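PDB 3RRI: Glyoxalase/bleomycin resistance protein/dioxygenase from Alicyclobacillus acidocaldarius subsp. acidocaldarius, which probably binds a metal ion and may act as a dioxygenase of the vicinal oxygen chelate superfamily. Local coordinates for residues Asp82-Tyr85 and Lys86-Lys89. Numbering follows the deposited sequence.
Sequences DNLY and KLAK
Lys89 sets CG over one face of the Tyr85 ring, one helical turn back, and its chain then runs out past the ring's rim toward the phenol oxygen. This CG, offset toward the rim, makes a CH-pi contact 4.2 Å from the Tyr85 ring centroid. Farther out, CE of Lys89 comes 3.3 Å from Tyr85 OH. Two torsions shape this approach: the tyrosine ring swings toward the C-terminal end of the helix (chi1 178°), while the lysine chain bends at chi2 (-65°) and follows the ring outward. Lysine suits the place because its CG can pack on the ring while its ammonium reaches the carboxylate of Asp98; tyrosine offers a flat face to Lys89 and a hydroxyl that bonds the same Asp98. The backbone bonds Lys89 N to Tyr85 O (3.0 Å) and Ala88 N to Leu84 O (2.9 Å) are i to i+4 bonds of an alpha helix. This is helix 78-90, which packs on the sheet of a glyoxalase-type beta-alpha-beta-beta-beta module. Leu84 meets Leu87 loosely, CD1 to CD2 4.5 Å, and packs on Phe113, while small Ala88 lets the helix lie close to Leu115. Phe113 meets the tyrosine ring edge-to-face, and Arg132 of the second subunit packs on both leucines.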
ATOM      1  N   ASP A  82      13.692  -9.817  16.904  1.00 18.62           N
ATOM      2  CA  ASP A  82      13.830 -10.999  17.783  1.00 19.47           C
ATOM      3  C   ASP A  82      14.067 -12.271  16.973  1.00 18.31           C
ATOM      4  O   ASP A  82      14.876 -13.104  17.352  1.00 19.41           O
ATOM      5  CB  ASP A  82      12.587 -11.204  18.645  1.00 19.95           C
ATOM      6  CG  ASP A  82      12.370 -10.103  19.682  1.00 21.78           C
ATOM      7  OD1 ASP A  82      13.258  -9.254  19.879  1.00 22.71           O
ATOM      8  OD2 ASP A  82      11.265 -10.100  20.277  1.00 25.93           O
ATOM      9  N   ASN A  83      13.337 -12.445  15.865  1.00 18.18           N
ATOM     10  CA  ASN A  83      13.556 -13.578  14.990  1.00 19.34           C
ATOM     11  C   ASN A  83      14.983 -13.651  14.471  1.00 17.92           C
ATOM     12  O   ASN A  83      15.549 -14.712  14.336  1.00 18.26           O
ATOM     13  CB  ASN A  83      12.626 -13.513  13.773  1.00 19.81           C
ATOM     14  CG  ASN A  83      11.183 -13.871  14.101  1.00 22.17           C
ATOM     15  OD1 ASN A  83      10.867 -14.304  15.221  1.00 24.25           O
ATOM     16  ND2 ASN A  83      10.295 -13.678  13.126  1.00 21.81           N
ATOM     17  N   LEU A  84      15.537 -12.498  14.090  1.00 17.79           N
ATOM     18  CA  LEU A  84      16.886 -12.507  13.525  1.00 17.99           C
ATOM     19  C   LEU A  84      17.927 -12.809  14.586  1.00 18.14           C
ATOM     20  O   LEU A  84      18.864 -13.546  14.339  1.00 18.93           O
ATOM     21  CB  LEU A  84      17.172 -11.163  12.821  1.00 18.56           C
ATOM     22  CG  LEU A  84      18.568 -11.050  12.177  1.00 18.89           C
ATOM     23  CD1 LEU A  84      18.736 -12.106  11.056  1.00 18.37           C
ATOM     24  CD2 LEU A  84      18.842  -9.602  11.649  1.00 17.80           C
ATOM     25  N   TYR A  85      17.736 -12.263  15.780  1.00 18.63           N
ATOM     26  CA  TYR A  85      18.651 -12.623  16.868  1.00 18.58           C
ATOM     27  C   TYR A  85      18.655 -14.127  17.129  1.00 18.91           C
ATOM     28  O   TYR A  85      19.703 -14.739  17.295  1.00 18.99           O
ATOM     29  CB  TYR A  85      18.241 -11.878  18.105  1.00 18.84           C
ATOM     30  CG  TYR A  85      19.063 -12.166  19.342  1.00 19.98           C
ATOM     31  CD1 TYR A  85      20.335 -11.651  19.466  1.00 20.65           C
ATOM     32  CD2 TYR A  85      18.544 -12.918  20.387  1.00 23.22           C
ATOM     33  CE1 TYR A  85      21.100 -11.877  20.578  1.00 22.10           C
ATOM     34  CE2 TYR A  85      19.305 -13.149  21.508  1.00 22.85           C
ATOM     35  CZ  TYR A  85      20.574 -12.629  21.600  1.00 22.42           C
ATOM     36  OH  TYR A  85      21.396 -12.820  22.683  1.00 24.86           O
ATOM     37  N   LYS A  86      17.459 -14.705  17.168  1.00 19.00           N
ATOM     38  CA  LYS A  86      17.313 -16.143  17.438  1.00 20.02           C
ATOM     39  C   LYS A  86      17.974 -16.936  16.318  1.00 19.42           C
ATOM     40  O   LYS A  86      18.657 -17.940  16.543  1.00 20.46           O
ATOM     41  CB  LYS A  86      15.831 -16.508  17.544  1.00 20.35           C
ATOM     42  CG  LYS A  86      15.557 -17.995  17.705  1.00 23.87           C
ATOM     43  CD  LYS A  86      14.060 -18.270  17.827  1.00 28.99           C
ATOM     44  CE  LYS A  86      13.694 -19.744  17.569  1.00 32.95           C
ATOM     45  NZ  LYS A  86      12.259 -19.858  17.166  1.00 36.68           N
ATOM     46  N   LEU A  87      17.804 -16.472  15.073  1.00 18.66           N
ATOM     47  CA  LEU A  87      18.418 -17.133  13.954  1.00 18.35           C
ATOM     48  C   LEU A  87      19.945 -17.153  14.092  1.00 18.21           C
ATOM     49  O   LEU A  87      20.585 -18.205  13.894  1.00 18.67           O
ATOM     50  CB  LEU A  87      18.009 -16.409  12.658  1.00 17.84           C
ATOM     51  CG  LEU A  87      18.570 -16.901  11.311  1.00 20.04           C
ATOM     52  CD1 LEU A  87      17.646 -16.515  10.103  1.00 20.46           C
ATOM     53  CD2 LEU A  87      19.968 -16.423  11.006  1.00 20.19           C
ATOM     54  N   ALA A  88      20.516 -15.986  14.376  1.00 18.58           N
ATOM     55  CA  ALA A  88      21.966 -15.824  14.522  1.00 18.29           C
ATOM     56  C   ALA A  88      22.529 -16.730  15.623  1.00 19.00           C
ATOM     57  O   ALA A  88      23.540 -17.408  15.419  1.00 20.67           O
ATOM     58  CB  ALA A  88      22.305 -14.364  14.770  1.00 18.80           C
ATOM     59  N   LYS A  89      21.804 -16.772  16.735  1.00 20.10           N
ATOM     60  CA  LYS A  89      22.205 -17.622  17.865  1.00 20.53           C
ATOM     61  C   LYS A  89      22.123 -19.103  17.531  1.00 20.28           C
ATOM     62  O   LYS A  89      23.100 -19.833  17.716  1.00 20.96           O
ATOM     63  CB  LYS A  89      21.338 -17.322  19.088  1.00 20.68           C
ATOM     64  CG  LYS A  89      21.703 -16.038  19.769  1.00 20.68           C
ATOM     65  CD  LYS A  89      23.083 -16.103  20.347  1.00 22.96           C
ATOM     66  CE  LYS A  89      23.403 -14.899  21.194  1.00 25.43           C
ATOM     67  NZ  LYS A  89      24.664 -15.115  21.914  1.00 26.65           N
TER